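Local structure of gamma-resorcylate decarboxylase (Polaromonas, 4QRO) at residues A[103-114]-A[146-157]. The protein probably catalyses the manganese-dependent, non-oxidative decarboxylation of gamma-resorcylate (2,6-dihydroxybenzoate) to resorcinol, as an amidohydrolase-family enzyme. Sequence-based numbering, arbitrary orientation.
Sequences MQDPELAARELE and QYWPFWETVQAL
F150 lays one face of its ring against the end of M103: M103 CE sits 3.9 Å from the ring centroid and SD 4.1 Å, which makes this both a CH-pi and a Met-aromatic contact. The thioether reaches that face because its chain folds back at chi2 (-70°) and chi3 (-61°), a bend that unbranched methionine makes easily. At the ring edge, in its plane, lies A110 N, and A109 CB meets F150 CD1 at 3.9 Å; two alanines are small enough to bring the axes of helices 106-114 and 148-157 to 8.9 Å at their closest, nearly parallel at 10°. Beyond the ring, L113 and L157 lie alongside each other, pointing opposite ways, with L113 CG 3.7 Å from L157 CD1, while L113 CD2 also touches V154 CG2.

Y147 supplies both a ring face for P106 CG and a hydroxyl long enough to give M103 O a very short hydrogen bond (OH to O 2.5 Å). Proline, lacking an N-H, suits the first helical turn, which D105 caps, OD1 accepting from L108 N and, weakly, E107 N. Further out, M103 touches V127 and L113 touches A125, setting 103-114 against barrel strand 125-128.

An alanine in place of F150 would probably leave the M103 thioether without its aromatic partner and open a gap between the helices. Within this apolar packing, the tyrosine hydroxyl satisfies the carbonyl of buried M103, tying the loop before helix 106-114 to the start of 146-157.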
ATOM      1  N   MET A 103      16.859 -14.774 -12.318  1.00 32.27           N
ATOM      2  CA  MET A 103      16.665 -15.130 -10.919  1.00 35.10           C
ATOM      3  C   MET A 103      15.958 -16.478 -10.750  1.00 35.45           C
ATOM      4  O   MET A 103      15.868 -17.013  -9.645  1.00 44.81           O
ATOM      5  CB  MET A 103      15.905 -14.022 -10.207  1.00 32.15           C
ATOM      6  CG  MET A 103      16.663 -12.705 -10.174  1.00 33.89           C
ATOM      7  SD  MET A 103      18.112 -12.664  -9.118  1.00 33.59           S
ATOM      8  CE  MET A 103      17.403 -13.005  -7.502  1.00 30.35           C
ATOM      9  N   GLN A 104      15.473 -17.028 -11.858  1.00 34.15           N
ATOM     10  CA  GLN A 104      15.006 -18.413 -11.915  1.00 36.58           C
ATOM     11  C   GLN A 104      15.999 -19.386 -11.274  1.00 48.27           C
ATOM     12  O   GLN A 104      15.620 -20.332 -10.601  1.00 39.96           O
ATOM     13  CB  GLN A 104      14.765 -18.818 -13.381  1.00 34.40           C
ATOM     14  CG  GLN A 104      13.507 -18.179 -13.991  1.00 36.88           C
ATOM     15  CD  GLN A 104      13.681 -16.743 -14.507  1.00 31.34           C
ATOM     16  OE1 GLN A 104      14.780 -16.186 -14.498  1.00 39.49           O
ATOM     17  NE2 GLN A 104      12.586 -16.147 -14.963  1.00 36.97           N
ATOM     18  N   ASP A 105      17.279 -19.134 -11.487  1.00 34.89           N
ATOM     19  CA  ASP A 105      18.319 -20.006 -11.005  1.00 34.63           C
ATOM     20  C   ASP A 105      19.296 -19.177 -10.162  1.00 33.19           C
ATOM     21  O   ASP A 105      19.955 -18.296 -10.695  1.00 43.41           O
ATOM     22  CB  ASP A 105      18.977 -20.628 -12.222  1.00 31.84           C
ATOM     23  CG  ASP A 105      19.976 -21.730 -11.881  1.00 61.71           C
ATOM     24  OD1 ASP A 105      20.822 -21.526 -10.997  1.00 47.93           O
ATOM     25  OD2 ASP A 105      19.953 -22.789 -12.544  1.00 61.61           O
ATOM     26  N   PRO A 106      19.365 -19.426  -8.837  1.00 39.50           N
ATOM     27  CA  PRO A 106      20.243 -18.616  -7.990  1.00 41.69           C
ATOM     28  C   PRO A 106      21.714 -18.605  -8.430  1.00 38.13           C
ATOM     29  O   PRO A 106      22.359 -17.562  -8.375  1.00 32.06           O
ATOM     30  CB  PRO A 106      20.107 -19.282  -6.625  1.00 40.18           C
ATOM     31  CG  PRO A 106      18.714 -19.786  -6.618  1.00 45.46           C
ATOM     32  CD  PRO A 106      18.492 -20.292  -8.016  1.00 41.67           C
ATOM     33  N   GLU A 107      22.218 -19.758  -8.860  1.00 38.33           N
ATOM     34  CA  GLU A 107      23.613 -19.879  -9.313  1.00 39.82           C
ATOM     35  C   GLU A 107      23.859 -19.078 -10.580  1.00 38.82           C
ATOM     36  O   GLU A 107      24.848 -18.352 -10.664  1.00 42.98           O
ATOM     37  CB  GLU A 107      23.964 -21.351  -9.564  1.00 47.06           C
ATOM     38  CG  GLU A 107      25.385 -21.575 -10.071  1.00 52.84           C
ATOM     39  CD  GLU A 107      26.322 -22.052  -8.992  1.00105.56           C
ATOM     40  OE1 GLU A 107      26.791 -21.214  -8.193  1.00110.53           O
ATOM     41  OE2 GLU A 107      26.596 -23.268  -8.958  1.00 73.23           O
ATOM     42  N   LEU A 108      22.984 -19.233 -11.576  1.00 34.52           N
ATOM     43  CA  LEU A 108      23.094 -18.462 -12.829  1.00 36.10           C
ATOM     44  C   LEU A 108      23.025 -16.940 -12.603  1.00 36.43           C
ATOM     45  O   LEU A 108      23.790 -16.188 -13.196  1.00 35.08           O
ATOM     46  CB  LEU A 108      21.992 -18.862 -13.818  1.00 32.76           C
ATOM     47  CG  LEU A 108      22.011 -20.317 -14.315  1.00 48.64           C
ATOM     48  CD1 LEU A 108      20.882 -20.554 -15.304  1.00 53.96           C
ATOM     49  CD2 LEU A 108      23.360 -20.664 -14.924  1.00 46.40           C
ATOM     50  N   ALA A 109      22.087 -16.502 -11.756  1.00 41.61           N
ATOM     51  CA  ALA A 109      21.921 -15.075 -11.418  1.00 40.76           C
ATOM     52  C   ALA A 109      23.190 -14.517 -10.769  1.00 37.82           C
ATOM     53  O   ALA A 109      23.643 -13.424 -11.112  1.00 33.71           O
ATOM     54  CB  ALA A 109      20.728 -14.882 -10.479  1.00 33.29           C
ATOM     55  N   ALA A 110      23.770 -15.279  -9.841  1.00 32.20           N
ATOM     56  CA  ALA A 110      24.977 -14.866  -9.130  1.00 36.58           C
ATOM     57  C   ALA A 110      26.141 -14.774 -10.100  1.00 36.73           C
ATOM     58  O   ALA A 110      26.913 -13.799 -10.063  1.00 36.93           O
ATOM     59  CB  ALA A 110      25.305 -15.827  -7.996  1.00 39.65           C
ATOM     60  N   ARG A 111      26.242 -15.753 -10.994  1.00 34.77           N
ATOM     61  CA  ARG A 111      27.332 -15.738 -12.005  1.00 42.15           C
ATOM     62  C   ARG A 111      27.188 -14.557 -12.968  1.00 35.75           C
ATOM     63  O   ARG A 111      28.184 -13.897 -13.330  1.00 38.59           O
ATOM     64  CB  ARG A 111      27.373 -17.040 -12.828  1.00 41.44           C
ATOM     65  CG  ARG A 111      27.951 -18.263 -12.136  1.00 60.99           C
ATOM     66  CD  ARG A 111      28.130 -19.381 -13.159  1.00 84.54           C
ATOM     67  NE  ARG A 111      27.785 -20.706 -12.643  1.00106.49           N
ATOM     68  CZ  ARG A 111      28.588 -21.478 -11.913  1.00116.49           C
ATOM     69  NH1 ARG A 111      28.165 -22.672 -11.509  1.00 83.85           N
ATOM     70  NH2 ARG A 111      29.809 -21.073 -11.579  1.00103.92           N
ATOM     71  N   GLU A 112      25.960 -14.296 -13.416  1.00 35.08           N
ATOM     72  CA  GLU A 112      25.742 -13.185 -14.334  1.00 29.15           C
ATOM     73  C   GLU A 112      25.976 -11.833 -13.658  1.00 32.97           C
ATOM     74  O   GLU A 112      26.472 -10.915 -14.294  1.00 33.86           O
ATOM     75  CB  GLU A 112      24.357 -13.238 -14.990  1.00 36.03           C
ATOM     76  CG  GLU A 112      24.080 -12.099 -15.971  1.00 33.10           C
ATOM     77  CD  GLU A 112      24.967 -12.123 -17.223  1.00 46.67           C
ATOM     78  OE1 GLU A 112      25.919 -12.926 -17.287  1.00 49.90           O
ATOM     79  OE2 GLU A 112      24.726 -11.330 -18.164  1.00 37.71           O
ATOM     80  N   LEU A 113      25.610 -11.702 -12.382  1.00 38.38           N
ATOM     81  CA  LEU A 113      25.873 -10.470 -11.668  1.00 34.35           C
ATOM     82  C   LEU A 113      27.379 -10.249 -11.518  1.00 36.67           C
ATOM     83  O   LEU A 113      27.864  -9.137 -11.697  1.00 35.56           O
ATOM     84  CB  LEU A 113      25.192 -10.442 -10.302  1.00 32.34           C
ATOM     85  CG  LEU A 113      25.375  -9.087  -9.575  1.00 32.58           C
ATOM     86  CD1 LEU A 113      24.730  -7.928 -10.334  1.00 36.60           C
ATOM     87  CD2 LEU A 113      24.824  -9.186  -8.168  1.00 38.76           C
ATOM     88  N   GLU A 114      28.116 -11.306 -11.196  1.00 37.84           N
ATOM     89  CA  GLU A 114      29.577 -11.200 -11.148  1.00 35.72           C
ATOM     90  C   GLU A 114      30.137 -10.729 -12.492  1.00 29.37           C
ATOM     91  O   GLU A 114      30.915  -9.792 -12.510  1.00 34.99           O
ATOM     92  CB  GLU A 114      30.220 -12.516 -10.713  1.00 49.86           C
ATOM     93  CG  GLU A 114      29.998 -12.836  -9.240  1.00 57.92           C
ATOM     94  CD  GLU A 114      30.826 -14.013  -8.773  1.00143.43           C
ATOM     95  OE1 GLU A 114      30.383 -15.164  -8.982  1.00 64.35           O
ATOM     96  OE2 GLU A 114      31.912 -13.779  -8.196  1.00 93.96           O
ATOM     97  N   GLN A 146      16.807 -20.731  -1.061  1.00 35.81           N
ATOM     98  CA  GLN A 146      17.736 -20.981  -2.165  1.00 40.33           C
ATOM     99  C   GLN A 146      18.437 -19.684  -2.648  1.00 42.92           C
ATOM    100  O   GLN A 146      19.509 -19.760  -3.252  1.00 31.33           O
ATOM    101  CB  GLN A 146      17.070 -21.798  -3.306  1.00 37.76           C
ATOM    102  CG  GLN A 146      15.985 -21.088  -4.146  1.00 34.86           C
ATOM    103  CD  GLN A 146      14.573 -21.247  -3.619  1.00 42.28           C
ATOM    104  OE1 GLN A 146      14.358 -21.419  -2.418  1.00 52.50           O
ATOM    105  NE2 GLN A 146      13.598 -21.162  -4.516  1.00 42.87           N
ATOM    106  N   TYR A 147      17.859 -18.505  -2.356  1.00 33.06           N
ATOM    107  CA  TYR A 147      18.463 -17.214  -2.746  1.00 33.76           C
ATOM    108  C   TYR A 147      19.572 -16.719  -1.821  1.00 32.85           C
ATOM    109  O   TYR A 147      20.307 -15.804  -2.188  1.00 35.10           O
ATOM    110  CB  TYR A 147      17.383 -16.115  -2.973  1.00 34.65           C
ATOM    111  CG  TYR A 147      16.614 -16.452  -4.201  1.00 30.87           C
ATOM    112  CD1 TYR A 147      17.172 -16.264  -5.470  1.00 32.01           C
ATOM    113  CD2 TYR A 147      15.390 -17.111  -4.114  1.00 32.64           C
ATOM    114  CE1 TYR A 147      16.493 -16.678  -6.615  1.00 29.25           C
ATOM    115  CE2 TYR A 147      14.706 -17.512  -5.250  1.00 44.36           C
ATOM    116  CZ  TYR A 147      15.262 -17.295  -6.501  1.00 33.92           C
ATOM    117  OH  TYR A 147      14.573 -17.718  -7.630  1.00 34.46           O
ATOM    118  N   TRP A 148      19.736 -17.331  -0.653  1.00 33.88           N
ATOM    119  CA  TRP A 148      20.635 -16.757   0.357  1.00 31.60           C
ATOM    120  C   TRP A 148      22.107 -16.741  -0.117  1.00 40.79           C
ATOM    121  O   TRP A 148      22.814 -15.774   0.123  1.00 41.26           O
ATOM    122  CB  TRP A 148      20.419 -17.418   1.729  1.00 33.05           C
ATOM    123  CG  TRP A 148      19.144 -16.884   2.380  1.00 37.78           C
ATOM    124  CD1 TRP A 148      17.930 -16.741   1.781  1.00 45.32           C
ATOM    125  CD2 TRP A 148      18.979 -16.427   3.734  1.00 45.86           C
ATOM    126  NE1 TRP A 148      17.012 -16.236   2.669  1.00 44.83           N
ATOM    127  CE2 TRP A 148      17.626 -16.036   3.879  1.00 42.85           C
ATOM    128  CE3 TRP A 148      19.842 -16.313   4.840  1.00 39.26           C
ATOM    129  CZ2 TRP A 148      17.104 -15.541   5.088  1.00 37.57           C
ATOM    130  CZ3 TRP A 148      19.325 -15.829   6.050  1.00 42.35           C
ATOM    131  CH2 TRP A 148      17.965 -15.433   6.154  1.00 39.48           C
ATOM    132  N   PRO A 149      22.551 -17.785  -0.839  1.00 44.10           N
ATOM    133  CA  PRO A 149      23.889 -17.695  -1.467  1.00 37.33           C
ATOM    134  C   PRO A 149      24.004 -16.624  -2.563  1.00 38.24           C
ATOM    135  O   PRO A 149      25.070 -16.049  -2.750  1.00 36.55           O
ATOM    136  CB  PRO A 149      24.103 -19.105  -2.056  1.00 41.01           C
ATOM    137  CG  PRO A 149      23.192 -19.996  -1.267  1.00 44.60           C
ATOM    138  CD  PRO A 149      21.997 -19.152  -0.906  1.00 40.36           C
ATOM    139  N   PHE A 150      22.929 -16.366  -3.302  1.00 32.64           N
ATOM    140  CA  PHE A 150      22.923 -15.270  -4.260  1.00 32.73           C
ATOM    141  C   PHE A 150      23.119 -13.929  -3.532  1.00 29.65           C
ATOM    142  O   PHE A 150      23.931 -13.101  -3.962  1.00 34.74           O
ATOM    143  CB  PHE A 150      21.631 -15.245  -5.117  1.00 37.42           C
ATOM    144  CG  PHE A 150      21.389 -13.924  -5.799  1.00 31.31           C
ATOM    145  CD1 PHE A 150      21.973 -13.640  -7.018  1.00 32.58           C
ATOM    146  CD2 PHE A 150      20.577 -12.959  -5.210  1.00 32.32           C
ATOM    147  CE1 PHE A 150      21.768 -12.415  -7.649  1.00 34.10           C
ATOM    148  CE2 PHE A 150      20.388 -11.724  -5.822  1.00 35.35           C
ATOM    149  CZ  PHE A 150      20.985 -11.447  -7.037  1.00 33.55           C
ATOM    150  N   TRP A 151      22.384 -13.722  -2.436  1.00 32.66           N
ATOM    151  CA  TRP A 151      22.512 -12.482  -1.646  1.00 26.24           C
ATOM    152  C   TRP A 151      23.910 -12.330  -1.061  1.00 31.94           C
ATOM    153  O   TRP A 151      24.436 -11.227  -0.939  1.00 35.54           O
ATOM    154  CB  TRP A 151      21.437 -12.444  -0.548  1.00 34.92           C
ATOM    155  CG  TRP A 151      20.030 -12.247  -1.115  1.00 31.77           C
ATOM    156  CD1 TRP A 151      18.970 -13.120  -1.041  1.00 35.75           C
ATOM    157  CD2 TRP A 151      19.540 -11.092  -1.828  1.00 30.68           C
ATOM    158  NE1 TRP A 151      17.873 -12.592  -1.699  1.00 31.26           N
ATOM    159  CE2 TRP A 151      18.189 -11.345  -2.162  1.00 32.11           C
ATOM    160  CE3 TRP A 151      20.112  -9.871  -2.204  1.00 30.99           C
ATOM    161  CZ2 TRP A 151      17.402 -10.415  -2.861  1.00 35.80           C
ATOM    162  CZ3 TRP A 151      19.335  -8.946  -2.906  1.00 29.71           C
ATOM    163  CH2 TRP A 151      17.998  -9.225  -3.230  1.00 28.83           C
ATOM    164  N   GLU A 152      24.532 -13.444  -0.696  1.00 36.95           N
ATOM    165  CA  GLU A 152      25.899 -13.387  -0.166  1.00 34.70           C
ATOM    166  C   GLU A 152      26.824 -12.804  -1.242  1.00 31.01           C
ATOM    167  O   GLU A 152      27.773 -12.074  -0.913  1.00 37.38           O
ATOM    168  CB  GLU A 152      26.391 -14.782   0.257  1.00 44.19           C
ATOM    169  CG  GLU A 152      27.831 -14.828   0.775  1.00 45.92           C
ATOM    170  CD  GLU A 152      28.239 -16.232   1.210  1.00120.77           C
ATOM    171  OE1 GLU A 152      27.647 -17.216   0.715  1.00 83.72           O
ATOM    172  OE2 GLU A 152      29.150 -16.364   2.048  1.00 68.17           O
ATOM    173  N   THR A 153      26.544 -13.147  -2.506  1.00 37.57           N
ATOM    174  CA  THR A 153      27.292 -12.642  -3.662  1.00 36.40           C
ATOM    175  C   THR A 153      27.025 -11.136  -3.875  1.00 37.53           C
ATOM    176  O   THR A 153      27.957 -10.364  -4.072  1.00 34.57           O
ATOM    177  CB  THR A 153      26.988 -13.476  -4.941  1.00 37.78           C
ATOM    178  OG1 THR A 153      27.434 -14.825  -4.742  1.00 43.17           O
ATOM    179  CG2 THR A 153      27.684 -12.925  -6.140  1.00 42.17           C
ATOM    180  N   VAL A 154      25.761 -10.725  -3.795  1.00 34.41           N
ATOM    181  CA  VAL A 154      25.404  -9.306  -3.903  1.00 39.36           C
ATOM    182  C   VAL A 154      26.174  -8.493  -2.866  1.00 37.26           C
ATOM    183  O   VAL A 154      26.788  -7.489  -3.222  1.00 34.61           O
ATOM    184  CB  VAL A 154      23.867  -9.041  -3.734  1.00 36.30           C
ATOM    185  CG1 VAL A 154      23.581  -7.549  -3.740  1.00 35.04           C
ATOM    186  CG2 VAL A 154      23.041  -9.717  -4.827  1.00 38.55           C
ATOM    187  N   GLN A 155      26.170  -8.937  -1.603  1.00 34.70           N
ATOM    188  CA  GLN A 155      26.879  -8.206  -0.533  1.00 30.01           C
ATOM    189  C   GLN A 155      28.402  -8.198  -0.746  1.00 36.67           C
ATOM    190  O   GLN A 155      29.052  -7.179  -0.526  1.00 38.42           O
ATOM    191  CB  GLN A 155      26.560  -8.787   0.843  1.00 34.97           C
ATOM    192  CG  GLN A 155      27.103  -7.961   1.998  1.00 37.34           C
ATOM    193  CD  GLN A 155      26.989  -8.668   3.339  1.00 46.34           C
ATOM    194  OE1 GLN A 155      26.268  -8.211   4.228  1.00 41.75           O
ATOM    195  NE2 GLN A 155      27.681  -9.798   3.484  1.00 40.72           N
ATOM    196  N   ALA A 156      28.959  -9.317  -1.204  1.00 35.07           N
ATOM    197  CA  ALA A 156      30.409  -9.386  -1.474  1.00 37.49           C
ATOM    198  C   ALA A 156      30.829  -8.427  -2.590  1.00 37.00           C
ATOM    199  O   ALA A 156      31.844  -7.748  -2.480  1.00 41.41           O
ATOM    200  CB  ALA A 156      30.819 -10.811  -1.814  1.00 40.21           C
ATOM    201  N   LEU A 157      30.028  -8.354  -3.655  1.00 37.17           N
ATOM    202  CA  LEU A 157      30.249  -7.393  -4.742  1.00 36.26           C
ATOM    203  C   LEU A 157      29.999  -5.963  -4.286  1.00 44.11           C
ATOM    204  O   LEU A 157      30.537  -5.017  -4.875  1.00 39.56           O
ATOM    205  CB  LEU A 157      29.351  -7.721  -5.951  1.00 35.00           C
ATOM    206  CG  LEU A 157      29.671  -9.035  -6.653  1.00 43.72           C
ATOM    207  CD1 LEU A 157      28.575  -9.394  -7.645  1.00 49.05           C
ATOM    208  CD2 LEU A 157      31.043  -8.949  -7.334  1.00 38.00           C
TER